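Local coordinates for UPF0201 protein MJ1564 (Methanocaldococcus jannaschii DSM 2661, PDB 2PZZ), which is of unknown function, an archaeal protein that resembles RNA-binding proteins in structure yet is considered unlikely to bind RNA itself, at residues 11-16 and 99-104; 56-61 and 92-97; 70-75 and 115-120; 80-85 and 106-111. One frame throughout, in Å; residues are numbered along the deposited sequence.

Contact 1: residues 11-16 and 99-104; sequences KPTEDK and DTHGGI
Two type I beta turns, Lys11 to Glu14 and Asp99 to Gly102, face each other here, their backbones nearest where the CA atoms of Lys11 and His101 stand 7.1 Å apart. The side chain of Lys11 spans the gap. With CG anti to the carbonyl carbon and every later torsion near 180°, the chain runs out straight and crosses the His101 imidazole obliquely, CD lying 4.0 Å from His101 CD2. Its ammonium reaches the second turn, where Lys11 NZ gives a long hydrogen bond of 3.3 Å to Thr100 O, in the carbonyl plane on a lone pair. A water bridges the same two atoms, accepting from Lys11 NZ and donating to Thr100 O, and also sits over one face of the imidazole, toward its rim. Each turn is braced by a carboxylate of its own: Glu14 OE2 takes the N-H of Lys11 at 2.7 Å through its anti lone pair, whereas Asp99 OD2 accepts from His101 N from above the carboxylate plane, forming an Asx turn. The first turn links strand 3-10 to helix 16-26, and the second leads into strand 104-109, so the contact ties together loops at the same end of two neighbouring strands. Glu14 and His101 run antiparallel alongside one another. The carboxylate carbon Glu14 CD lies 3.3 Å from His101 CD2, at the ring edge, and the two planes are 75° apart. Glu14 OE1 forms a salt bridge with Lys86 and accepts from Thr13 OG1 of the second subunit, which places this meeting of turns at the dimer interface.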
loop_
_atom_site.group_PDB
_atom_site.type_symbol
_atom_site.label_atom_id
_atom_site.label_comp_id
_atom_site.label_asym_id
_atom_site.label_seq_id
_atom_site.Cartn_x
_atom_site.Cartn_y
_atom_site.Cartn_z
ATOM N N LYS A 11 -0.028 2.571 -6.854
ATOM C CA LYS A 11 -1.245 1.840 -7.174
ATOM C C LYS A 11 -2.344 2.774 -7.666
ATOM O O LYS A 11 -2.318 3.980 -7.391
ATOM C CB LYS A 11 -1.691 1.058 -5.946
ATOM C CG LYS A 11 -0.654 0.020 -5.520
ATOM C CD LYS A 11 -1.243 -0.936 -4.492
ATOM C CE LYS A 11 -0.327 -2.115 -4.267
ATOM N NZ LYS A 11 -0.974 -3.158 -3.423
ATOM N N PRO A 12 -3.321 2.232 -8.419
ATOM C CA PRO A 12 -4.439 3.009 -8.963
ATOM C C PRO A 12 -5.094 4.009 -7.998
ATOM O O PRO A 12 -5.439 5.119 -8.402
ATOM C CB PRO A 12 -5.419 1.923 -9.412
ATOM C CG PRO A 12 -4.482 0.860 -9.939
ATOM C CD PRO A 12 -3.408 0.817 -8.847
ATOM N N THR A 13 -5.273 3.615 -6.735
ATOM C CA THR A 13 -5.919 4.497 -5.761
ATOM C C THR A 13 -4.935 5.384 -5.004
ATOM O O THR A 13 -5.325 6.134 -4.102
ATOM C CB THR A 13 -6.756 3.696 -4.723
ATOM O OG1 THR A 13 -5.904 2.813 -3.984
ATOM C CG2 THR A 13 -7.846 2.897 -5.425
ATOM N N GLU A 14 -3.657 5.289 -5.359
ATOM C CA GLU A 14 -2.649 6.115 -4.716
ATOM C C GLU A 14 -2.473 7.396 -5.514
ATOM O O GLU A 14 -2.821 7.462 -6.692
ATOM C CB GLU A 14 -1.303 5.374 -4.620
ATOM C CG GLU A 14 -1.113 4.621 -3.313
ATOM C CD GLU A 14 0.138 3.783 -3.304
ATOM O OE1 GLU A 14 0.977 3.951 -2.383
ATOM O OE2 GLU A 14 0.281 2.942 -4.220
ATOM N N ASP A 15 -1.961 8.427 -4.852
ATOM C CA ASP A 15 -1.696 9.698 -5.523
ATOM C C ASP A 15 -0.199 9.661 -5.777
ATOM O O ASP A 15 0.592 9.673 -4.834
ATOM C CB ASP A 15 -2.033 10.872 -4.611
ATOM C CG ASP A 15 -1.694 12.206 -5.239
ATOM O OD1 ASP A 15 -0.543 12.386 -5.683
ATOM O OD2 ASP A 15 -2.579 13.082 -5.285
ATOM N N LYS A 16 0.197 9.624 -7.039
ATOM C CA LYS A 16 1.620 9.539 -7.359
ATOM C C LYS A 16 2.491 10.605 -6.704
ATOM O O LYS A 16 3.646 10.336 -6.361
ATOM C CB LYS A 16 1.835 9.539 -8.878
ATOM C CG LYS A 16 1.398 10.785 -9.634
ATOM C CD LYS A 16 1.692 10.577 -11.113
ATOM C CE LYS A 16 1.292 11.760 -11.962
ATOM N NZ LYS A 16 1.633 11.535 -13.402
ATOM N N ASP A 99 4.671 -1.861 3.484
ATOM C CA ASP A 99 3.276 -1.527 3.750
ATOM C C ASP A 99 2.375 -2.254 2.755
ATOM O O ASP A 99 2.858 -2.882 1.804
ATOM C CB ASP A 99 3.043 -0.016 3.644
ATOM C CG ASP A 99 3.374 0.529 2.272
ATOM O OD1 ASP A 99 4.576 0.592 1.935
ATOM O OD2 ASP A 99 2.429 0.889 1.533
ATOM N N THR A 100 1.066 -2.167 2.979
ATOM C CA THR A 100 0.085 -2.814 2.111
ATOM C C THR A 100 0.243 -2.384 0.653
ATOM O O THR A 100 -0.162 -3.102 -0.269
ATOM C CB THR A 100 -1.360 -2.467 2.552
ATOM O OG1 THR A 100 -1.567 -2.884 3.909
ATOM C CG2 THR A 100 -2.369 -3.161 1.662
ATOM N N HIS A 101 0.832 -1.209 0.443
ATOM C CA HIS A 101 0.995 -0.701 -0.911
ATOM C C HIS A 101 2.342 -0.909 -1.610
ATOM O O HIS A 101 2.617 -0.267 -2.617
ATOM C CB HIS A 101 0.575 0.773 -0.950
ATOM C CG HIS A 101 -0.903 0.970 -0.805
ATOM N ND1 HIS A 101 -1.644 0.337 0.169
ATOM C CD2 HIS A 101 -1.780 1.712 -1.518
ATOM C CE1 HIS A 101 -2.915 0.677 0.047
ATOM N NE2 HIS A 101 -3.024 1.511 -0.969
ATOM N N GLY A 102 3.176 -1.804 -1.091
ATOM C CA GLY A 102 4.436 -2.090 -1.764
ATOM C C GLY A 102 5.746 -1.604 -1.183
ATOM O O GLY A 102 6.795 -2.202 -1.430
ATOM N N GLY A 103 5.717 -0.521 -0.419
ATOM C CA GLY A 103 6.955 -0.020 0.146
ATOM C C GLY A 103 7.839 0.600 -0.920
ATOM O O GLY A 103 7.479 0.647 -2.102
ATOM N N ILE A 104 8.993 1.102 -0.490
ATOM C CA ILE A 104 9.949 1.726 -1.381
ATOM C C ILE A 104 11.126 0.761 -1.411
ATOM O O ILE A 104 11.709 0.462 -0.381
ATOM C CB ILE A 104 10.440 3.116 -0.840
ATOM C CG1 ILE A 104 9.263 4.105 -0.726
ATOM C CG2 ILE A 104 11.466 3.729 -1.798
ATOM C CD1 ILE A 104 8.301 3.784 0.368
HETATM O O HOH W 1 -2.784 -2.239 -1.360
#

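Contact 2: residues 56-61 and 92-97; sequences ELLRSQ and GAVNFD
Gln61, beside the C-terminal turn of helix 52-60, brings its amide up to the backbone of Val94, where it takes both polar groups of that one residue. Val94 N donates to Gln61 OE1 at 2.6 Å, with an N-H...O angle of 167°, while Gln61 NE2 returns a bond of 2.9 Å to Val94 O. In each bond the donor lies in the plane of the accepting carbonyl, on a lone pair, and Val94 O is only 7° out of the Gln61 amide plane. Two nearly straight bonds thus fix the rotation of the amide, which an extended chain (chi2 180°) carries across the gap. An alanine here would lose both bonds and would probably leave the backbone of Val94 less firmly held against the helix. The 92-97 loop begins at Gly92, whose positive phi makes it the C-prime residue of the Schellman motif that ends helix 86-90, and the chain then passes across the side of helix 52-60. Beyond the amide the contact turns apolar. Val94 has CG1 anti to the backbone N, so its two methyls part to meet successive leucines of the helix, both crossing it obliquely: CG2 packs on Leu57 CB at 3.7 Å, CG1 on Leu58 CD2 at 3.9 Å. The same Leu58 methyl also meets the tip of Phe96, lying 4.0 Å from Phe96 CZ, with the two side chains crossing at about a right angle. Farther along, Phe96 leans on Ala67 and Val70 of helix 64-73, and Ile26 of helix 16-26 covers Leu57 and Val94.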
loop_
_atom_site.group_PDB
_atom_site.type_symbol
_atom_site.label_atom_id
_atom_site.label_comp_id
_atom_site.label_asym_id
_atom_site.label_seq_id
_atom_site.Cartn_x
_atom_site.Cartn_y
_atom_site.Cartn_z
ATOM N N GLU A 56 20.383 10.536 9.316
ATOM C CA GLU A 56 19.856 11.396 10.373
ATOM C C GLU A 56 18.627 10.757 11.003
ATOM O O GLU A 56 18.518 10.674 12.224
ATOM C CB GLU A 56 19.435 12.751 9.807
ATOM C CG GLU A 56 20.554 13.673 9.404
ATOM C CD GLU A 56 20.041 14.849 8.595
ATOM O OE1 GLU A 56 18.911 15.316 8.877
ATOM O OE2 GLU A 56 20.766 15.309 7.685
ATOM N N LEU A 57 17.703 10.297 10.162
ATOM C CA LEU A 57 16.471 9.703 10.657
ATOM C C LEU A 57 16.696 8.448 11.482
ATOM O O LEU A 57 16.012 8.237 12.491
ATOM C CB LEU A 57 15.516 9.423 9.499
ATOM C CG LEU A 57 15.110 10.674 8.705
ATOM C CD1 LEU A 57 14.282 10.275 7.513
ATOM C CD2 LEU A 57 14.332 11.641 9.608
ATOM N N LEU A 58 17.649 7.613 11.081
ATOM C CA LEU A 58 17.919 6.401 11.854
ATOM C C LEU A 58 18.409 6.816 13.257
ATOM O O LEU A 58 18.025 6.223 14.258
ATOM C CB LEU A 58 18.980 5.528 11.162
ATOM C CG LEU A 58 18.706 5.033 9.724
ATOM C CD1 LEU A 58 19.907 4.270 9.208
ATOM C CD2 LEU A 58 17.481 4.156 9.691
ATOM N N ARG A 59 19.251 7.839 13.329
ATOM C CA ARG A 59 19.754 8.296 14.627
ATOM C C ARG A 59 18.614 8.951 15.407
ATOM O O ARG A 59 18.355 8.581 16.552
ATOM C CB ARG A 59 20.935 9.255 14.416
ATOM C CG ARG A 59 22.167 8.509 13.892
ATOM C CD ARG A 59 23.166 9.401 13.186
ATOM N NE ARG A 59 24.331 8.625 12.762
ATOM C CZ ARG A 59 24.310 7.685 11.818
ATOM N NH1 ARG A 59 23.180 7.393 11.179
ATOM N NH2 ARG A 59 25.421 7.032 11.515
ATOM N N SER A 60 17.915 9.890 14.767
ATOM C CA SER A 60 16.776 10.575 15.392
ATOM C C SER A 60 15.723 9.628 15.970
ATOM O O SER A 60 15.263 9.811 17.097
ATOM C CB SER A 60 16.084 11.485 14.379
ATOM O OG SER A 60 16.904 12.577 14.030
ATOM N N GLN A 61 15.321 8.629 15.191
ATOM C CA GLN A 61 14.306 7.682 15.643
ATOM C C GLN A 61 14.930 6.642 16.551
ATOM O O GLN A 61 14.239 5.795 17.128
ATOM C CB GLN A 61 13.659 6.986 14.441
ATOM C CG GLN A 61 13.137 7.919 13.372
ATOM C CD GLN A 61 12.512 7.161 12.213
ATOM O OE1 GLN A 61 12.229 7.727 11.158
ATOM N NE2 GLN A 61 12.292 5.869 12.410
ATOM N N GLY A 92 7.453 11.285 7.135
ATOM C CA GLY A 92 8.843 11.525 7.486
ATOM C C GLY A 92 9.509 10.529 8.409
ATOM O O GLY A 92 10.522 10.846 9.024
ATOM N N ALA A 93 8.969 9.323 8.504
ATOM C CA ALA A 93 9.543 8.307 9.384
ATOM C C ALA A 93 10.121 7.111 8.619
ATOM O O ALA A 93 9.608 6.723 7.562
ATOM C CB ALA A 93 8.479 7.822 10.363
ATOM N N VAL A 94 11.180 6.523 9.169
ATOM C CA VAL A 94 11.806 5.359 8.558
ATOM C C VAL A 94 11.324 4.080 9.226
ATOM O O VAL A 94 11.463 3.918 10.438
ATOM C CB VAL A 94 13.345 5.393 8.666
ATOM C CG1 VAL A 94 13.920 4.069 8.168
ATOM C CG2 VAL A 94 13.908 6.553 7.836
ATOM N N ASN A 95 10.757 3.181 8.421
ATOM C CA ASN A 95 10.262 1.900 8.902
ATOM C C ASN A 95 10.538 0.832 7.821
ATOM O O ASN A 95 10.224 1.025 6.649
ATOM C CB ASN A 95 8.772 2.013 9.199
ATOM C CG ASN A 95 8.354 1.162 10.364
ATOM O OD1 ASN A 95 7.666 0.168 10.198
ATOM N ND2 ASN A 95 8.778 1.546 11.564
ATOM N N PHE A 96 11.119 -0.289 8.234
ATOM C CA PHE A 96 11.505 -1.361 7.316
ATOM C C PHE A 96 10.484 -2.428 6.886
ATOM O O PHE A 96 10.814 -3.330 6.115
ATOM C CB PHE A 96 12.756 -2.033 7.871
ATOM C CG PHE A 96 13.926 -1.108 7.972
ATOM C CD1 PHE A 96 14.524 -0.593 6.818
ATOM C CD2 PHE A 96 14.411 -0.711 9.214
ATOM C CE1 PHE A 96 15.592 0.310 6.902
ATOM C CE2 PHE A 96 15.474 0.184 9.303
ATOM C CZ PHE A 96 16.064 0.694 8.141
ATOM N N ASP A 97 9.251 -2.336 7.361
ATOM C CA ASP A 97 8.230 -3.306 6.965
ATOM C C ASP A 97 7.530 -2.819 5.693
ATOM O O ASP A 97 7.212 -1.637 5.575
ATOM C CB ASP A 97 7.208 -3.458 8.085
ATOM C CG ASP A 97 6.514 -2.154 8.404
ATOM O OD1 ASP A 97 7.217 -1.125 8.477
ATOM O OD2 ASP A 97 5.276 -2.157 8.583
#

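Contact 3: residues 70-75 and 115-120; sequences VLEKGM and DIMKII
Leu71, in the last turn of helix 64-73, opens the contact by lying alongside Ile120, the two pointing opposite ways. Leu71 CB lies 3.8 Å from Ile120 CG2, and the other arm of the isoleucine, extended at chi2 (180°), brings Ile120 CD1 to 3.7 Å from Leu71 O. That carbonyl accepts from Thr80 OG1 of the adjoining strand. Glu72 comes next, at the border of the contact; its carboxylate forms a salt bridge with Arg68, one turn back along its own helix, and OE2 passes 4.3 Å from Met117 SE. At Gly74 the chain leaves the helical conformation, and Met75, like Met117 a selenomethionine, turns its side chain back against helix 116-123. Its CG is anti to the backbone N and the chain stays extended until it bends at chi3 (69°), which sets SE among three residues of that helix. Met75 SE is 3.6 Å from Met117 CG, the two side chains crossing at about a right angle. It also lies 3.8 Å from Ile120 CD1 and 3.9 Å from Ile116 CG2, both reached obliquely. Asp115 caps the start of the helix, OD1 accepting from Met117 N at 3.2 Å from above the carboxylate plane. No hydrogen bond joins the two segments, so the end of one helix and the beginning of the other are matched here by the shape of hydrocarbon and selenomethionine side chains, with polar pairing kept within each segment or directed elsewhere.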
loop_
_atom_site.group_PDB
_atom_site.type_symbol
_atom_site.label_atom_id
_atom_site.label_comp_id
_atom_site.label_asym_id
_atom_site.label_seq_id
_atom_site.Cartn_x
_atom_site.Cartn_y
_atom_site.Cartn_z
ATOM N N VAL A 70 18.839 -5.092 9.163
ATOM C CA VAL A 70 18.215 -5.140 7.843
ATOM C C VAL A 70 19.223 -4.968 6.700
ATOM O O VAL A 70 19.145 -5.655 5.684
ATOM C CB VAL A 70 17.109 -4.069 7.710
ATOM C CG1 VAL A 70 16.569 -4.048 6.289
ATOM C CG2 VAL A 70 15.968 -4.367 8.707
ATOM N N LEU A 71 20.168 -4.051 6.868
ATOM C CA LEU A 71 21.175 -3.819 5.837
ATOM C C LEU A 71 22.104 -5.026 5.651
ATOM O O LEU A 71 22.457 -5.370 4.523
ATOM C CB LEU A 71 21.992 -2.565 6.169
ATOM C CG LEU A 71 21.144 -1.290 6.273
ATOM C CD1 LEU A 71 22.026 -0.064 6.512
ATOM C CD2 LEU A 71 20.339 -1.125 4.993
ATOM N N GLU A 72 22.505 -5.668 6.741
ATOM C CA GLU A 72 23.383 -6.826 6.606
ATOM C C GLU A 72 22.640 -7.986 5.968
ATOM O O GLU A 72 23.193 -8.708 5.135
ATOM C CB GLU A 72 23.940 -7.242 7.960
ATOM C CG GLU A 72 24.938 -6.267 8.511
ATOM C CD GLU A 72 25.626 -6.807 9.732
ATOM O OE1 GLU A 72 25.446 -8.014 10.011
ATOM O OE2 GLU A 72 26.349 -6.042 10.408
ATOM N N LYS A 73 21.372 -8.146 6.342
ATOM C CA LYS A 73 20.536 -9.209 5.797
ATOM C C LYS A 73 20.332 -9.099 4.286
ATOM O O LYS A 73 20.186 -10.115 3.603
ATOM C CB LYS A 73 19.177 -9.197 6.498
ATOM C CG LYS A 73 18.173 -10.213 5.984
ATOM C CD LYS A 73 16.952 -10.267 6.909
ATOM C CE LYS A 73 17.378 -10.555 8.352
ATOM N NZ LYS A 73 16.239 -10.600 9.321
ATOM N N GLY A 74 20.308 -7.872 3.764
ATOM C CA GLY A 74 20.116 -7.682 2.334
ATOM C C GLY A 74 21.436 -7.474 1.607
ATOM O O GLY A 74 21.476 -7.184 0.414
HETATM N N MSE A 75 22.525 -7.644 2.339
HETATM C CA MSE A 75 23.864 -7.457 1.797
HETATM C C MSE A 75 24.397 -8.527 0.838
HETATM O O MSE A 75 24.192 -9.725 1.025
HETATM C CB MSE A 75 24.849 -7.308 2.952
HETATM C CG MSE A 75 26.304 -7.150 2.526
HETATM SE SE MSE A 75 27.435 -6.612 4.014
HETATM C CE MSE A 75 27.379 -8.239 5.069
ATOM N N ASP A 115 33.873 -0.125 0.175
ATOM C CA ASP A 115 33.632 -1.431 0.787
ATOM C C ASP A 115 32.183 -1.351 1.282
ATOM O O ASP A 115 31.854 -0.495 2.100
ATOM C CB ASP A 115 34.578 -1.647 1.974
ATOM C CG ASP A 115 34.449 -3.037 2.586
ATOM O OD1 ASP A 115 33.428 -3.712 2.350
ATOM O OD2 ASP A 115 35.371 -3.452 3.322
ATOM N N ILE A 116 31.321 -2.233 0.780
ATOM C CA ILE A 116 29.909 -2.217 1.153
ATOM C C ILE A 116 29.666 -2.342 2.663
ATOM O O ILE A 116 28.748 -1.720 3.194
ATOM C CB ILE A 116 29.118 -3.317 0.382
ATOM C CG1 ILE A 116 27.677 -2.850 0.147
ATOM C CG2 ILE A 116 29.159 -4.652 1.138
ATOM C CD1 ILE A 116 26.831 -2.786 1.371
HETATM N N MSE A 117 30.497 -3.118 3.355
HETATM C CA MSE A 117 30.336 -3.279 4.797
HETATM C C MSE A 117 30.682 -1.998 5.541
HETATM O O MSE A 117 30.121 -1.730 6.601
HETATM C CB MSE A 117 31.205 -4.426 5.329
HETATM C CG MSE A 117 30.406 -5.611 5.867
HETATM SE SE MSE A 117 29.222 -5.168 7.356
HETATM C CE MSE A 117 30.367 -5.699 8.818
ATOM N N LYS A 118 31.608 -1.211 4.996
ATOM C CA LYS A 118 31.983 0.044 5.634
ATOM C C LYS A 118 30.863 1.049 5.445
ATOM O O LYS A 118 30.630 1.898 6.304
ATOM C CB LYS A 118 33.287 0.596 5.051
ATOM C CG LYS A 118 34.538 -0.012 5.678
ATOM C CD LYS A 118 35.805 0.687 5.201
ATOM C CE LYS A 118 37.039 0.126 5.899
ATOM N NZ LYS A 118 38.266 0.913 5.579
ATOM N N ILE A 119 30.174 0.948 4.310
ATOM C CA ILE A 119 29.054 1.835 4.006
ATOM C C ILE A 119 27.988 1.593 5.071
ATOM O O ILE A 119 27.420 2.535 5.641
ATOM C CB ILE A 119 28.432 1.500 2.624
ATOM C CG1 ILE A 119 29.432 1.805 1.503
ATOM C CG2 ILE A 119 27.126 2.274 2.426
ATOM C CD1 ILE A 119 29.691 3.261 1.313
ATOM N N ILE A 120 27.737 0.312 5.338
ATOM C CA ILE A 120 26.728 -0.085 6.310
ATOM C C ILE A 120 27.065 0.315 7.737
ATOM O O ILE A 120 26.187 0.749 8.478
ATOM C CB ILE A 120 26.474 -1.606 6.244
ATOM C CG1 ILE A 120 25.848 -1.957 4.890
ATOM C CG2 ILE A 120 25.553 -2.034 7.381
ATOM C CD1 ILE A 120 25.547 -3.435 4.705
#

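Contact 4: residues 80-85 and 106-111; sequences TKFYLN and VKILAD
Four backbone hydrogen bonds join residues 80-82 to 106-108, in the antiparallel strands 79-84 and 104-109, two in each hydrogen-bonded pair. Between Phe82 and Val106 the shorter is Val106 N to Phe82 O, 2.8 Å and almost along the C=O axis; Phe82 N gives the return bond to Val106 O. Thr80 and Ile108 repeat the exchange, Ile108 N reaching Thr80 O at 3.0 Å. Lys81 and Lys107 form the non-hydrogen-bonded pair between them, with Lys81 CA-H directed at Val106 O. On the face bearing Thr80, Phe82, Val106 and Ile108, the Phe82 ring bends over its partner: chi1 of 57° puts CG in the crowded position between backbone N and carbonyl carbon. Val106 CB lies over the ring face, 3.9 Å from its centroid, in a CH-pi contact, and Val106 CG1 comes within 3.5 Å of Phe82 CZ. Ile108 CD1 meets the ring edge instead, 3.9 Å from Phe82 CE2. An alanine in place of Phe82 would remove this ring and is likely to loosen the packing on Val106 and Ile108, as well as on Leu71 and Val70 of helix 64-73. Thr80 CG2 lies alongside Ile108. The two lysines project from the other face, Lys81 NZ 5.5 Å from Lys107 NZ. The chemistry is therefore two-sided: an aromatic and aliphatic face buried under helices, and a face whose like charges probably favour solvent over close approach.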
loop_
_atom_site.group_PDB
_atom_site.type_symbol
_atom_site.label_atom_id
_atom_site.label_comp_id
_atom_site.label_asym_id
_atom_site.label_seq_id
_atom_site.Cartn_x
_atom_site.Cartn_y
_atom_site.Cartn_z
ATOM N N THR A 80 23.583 -3.747 -1.016
ATOM C CA THR A 80 22.625 -4.179 -0.010
ATOM C C THR A 80 21.292 -3.608 -0.461
ATOM O O THR A 80 21.249 -2.625 -1.199
ATOM C CB THR A 80 22.959 -3.678 1.416
ATOM O OG1 THR A 80 22.071 -4.310 2.348
ATOM C CG2 THR A 80 22.801 -2.163 1.527
ATOM N N LYS A 81 20.202 -4.237 -0.051
ATOM C CA LYS A 81 18.884 -3.762 -0.448
ATOM C C LYS A 81 17.916 -3.960 0.702
ATOM O O LYS A 81 18.199 -4.706 1.636
ATOM C CB LYS A 81 18.406 -4.525 -1.682
ATOM C CG LYS A 81 18.307 -6.021 -1.475
ATOM C CD LYS A 81 18.194 -6.761 -2.806
ATOM C CE LYS A 81 18.093 -8.270 -2.591
ATOM N NZ LYS A 81 18.197 -9.026 -3.878
ATOM N N PHE A 82 16.787 -3.263 0.639
ATOM C CA PHE A 82 15.767 -3.345 1.673
ATOM C C PHE A 82 14.588 -2.513 1.222
ATOM O O PHE A 82 14.656 -1.805 0.212
ATOM C CB PHE A 82 16.320 -2.813 3.004
ATOM C CG PHE A 82 16.828 -1.398 2.921
ATOM C CD1 PHE A 82 15.969 -0.319 3.132
ATOM C CD2 PHE A 82 18.159 -1.143 2.591
ATOM C CE1 PHE A 82 16.422 0.999 3.017
ATOM C CE2 PHE A 82 18.627 0.179 2.470
ATOM C CZ PHE A 82 17.754 1.250 2.684
ATOM N N TYR A 83 13.505 -2.603 1.975
ATOM C CA TYR A 83 12.295 -1.866 1.661
ATOM C C TYR A 83 11.993 -0.881 2.770
ATOM O O TYR A 83 12.450 -1.052 3.891
ATOM C CB TYR A 83 11.115 -2.824 1.509
ATOM C CG TYR A 83 11.143 -3.629 0.233
ATOM C CD1 TYR A 83 11.951 -4.757 0.107
ATOM C CD2 TYR A 83 10.370 -3.249 -0.857
ATOM C CE1 TYR A 83 11.983 -5.489 -1.081
ATOM C CE2 TYR A 83 10.393 -3.971 -2.047
ATOM C CZ TYR A 83 11.201 -5.088 -2.148
ATOM O OH TYR A 83 11.210 -5.799 -3.323
ATOM N N LEU A 84 11.248 0.168 2.442
ATOM C CA LEU A 84 10.856 1.164 3.431
ATOM C C LEU A 84 9.346 1.250 3.381
ATOM O O LEU A 84 8.739 1.168 2.299
ATOM C CB LEU A 84 11.453 2.536 3.117
ATOM C CG LEU A 84 12.969 2.673 3.281
ATOM C CD1 LEU A 84 13.394 4.100 2.950
ATOM C CD2 LEU A 84 13.365 2.312 4.701
ATOM N N ASN A 85 8.735 1.402 4.547
ATOM C CA ASN A 85 7.286 1.513 4.599
ATOM C C ASN A 85 6.929 2.835 3.934
ATOM O O ASN A 85 7.468 3.887 4.277
ATOM C CB ASN A 85 6.808 1.514 6.038
ATOM C CG ASN A 85 5.308 1.524 6.133
ATOM O OD1 ASN A 85 4.636 2.378 5.532
ATOM N ND2 ASN A 85 4.763 0.568 6.871
ATOM N N VAL A 106 14.795 -0.126 -1.981
ATOM C CA VAL A 106 16.067 0.595 -1.974
ATOM C C VAL A 106 17.326 -0.256 -2.123
ATOM O O VAL A 106 17.546 -1.204 -1.365
ATOM C CB VAL A 106 16.251 1.397 -0.661
ATOM C CG1 VAL A 106 17.569 2.161 -0.714
ATOM C CG2 VAL A 106 15.071 2.342 -0.434
ATOM N N LYS A 107 18.178 0.141 -3.063
ATOM C CA LYS A 107 19.435 -0.559 -3.318
ATOM C C LYS A 107 20.614 0.408 -3.218
ATOM O O LYS A 107 20.684 1.410 -3.937
ATOM C CB LYS A 107 19.401 -1.181 -4.716
ATOM C CG LYS A 107 20.352 -2.342 -4.922
ATOM C CD LYS A 107 20.432 -2.743 -6.396
ATOM C CE LYS A 107 19.058 -2.979 -7.011
ATOM N NZ LYS A 107 18.396 -4.184 -6.442
ATOM N N ILE A 108 21.537 0.112 -2.316
ATOM C CA ILE A 108 22.714 0.940 -2.135
ATOM C C ILE A 108 23.905 0.217 -2.762
ATOM O O ILE A 108 24.283 -0.864 -2.304
ATOM C CB ILE A 108 22.990 1.174 -0.653
ATOM C CG1 ILE A 108 21.861 2.012 -0.046
ATOM C CG2 ILE A 108 24.344 1.845 -0.482
ATOM C CD1 ILE A 108 21.886 2.085 1.484
ATOM N N LEU A 109 24.485 0.814 -3.802
ATOM C CA LEU A 109 25.612 0.218 -4.515
ATOM C C LEU A 109 26.936 0.904 -4.190
ATOM O O LEU A 109 27.057 2.125 -4.278
ATOM C CB LEU A 109 25.375 0.291 -6.029
ATOM C CG LEU A 109 23.965 -0.023 -6.548
ATOM C CD1 LEU A 109 23.896 0.240 -8.052
ATOM C CD2 LEU A 109 23.606 -1.474 -6.244
ATOM N N ALA A 110 27.929 0.111 -3.809
ATOM C CA ALA A 110 29.254 0.640 -3.493
ATOM C C ALA A 110 30.055 0.676 -4.791
ATOM O O ALA A 110 29.928 -0.233 -5.605
ATOM C CB ALA A 110 29.947 -0.263 -2.483
ATOM N N ASP A 111 30.862 1.714 -5.012
ATOM C CA ASP A 111 31.645 1.731 -6.243
ATOM C C ASP A 111 32.886 0.874 -6.047
ATOM O O ASP A 111 33.133 0.383 -4.944
ATOM C CB ASP A 111 32.022 3.158 -6.689
ATOM C CG ASP A 111 33.004 3.857 -5.754
ATOM O OD1 ASP A 111 33.743 3.197 -4.995
ATOM O OD2 ASP A 111 33.049 5.102 -5.805
#

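Contact 4 lies nearest the centre of the chain and is the core of the set, joining an outermost strand of the five-stranded sheet to its neighbour through regular backbone bonds. Contact 3, about 9 Å from it between centres, holds the two helices that follow or precede those strands and relies on apolar packing alone. Contact 2, partly buried, mixes both chemistries, and its Phe96 bridges to both contact 3 and contact 4. Contact 1 lies on the opposite side of the chain's centre from contact 3; its turns are the most polar, with charged groups and a water, and are buried partly by the second subunit. Ile104 pairs with Leu84 to join it to contact 4.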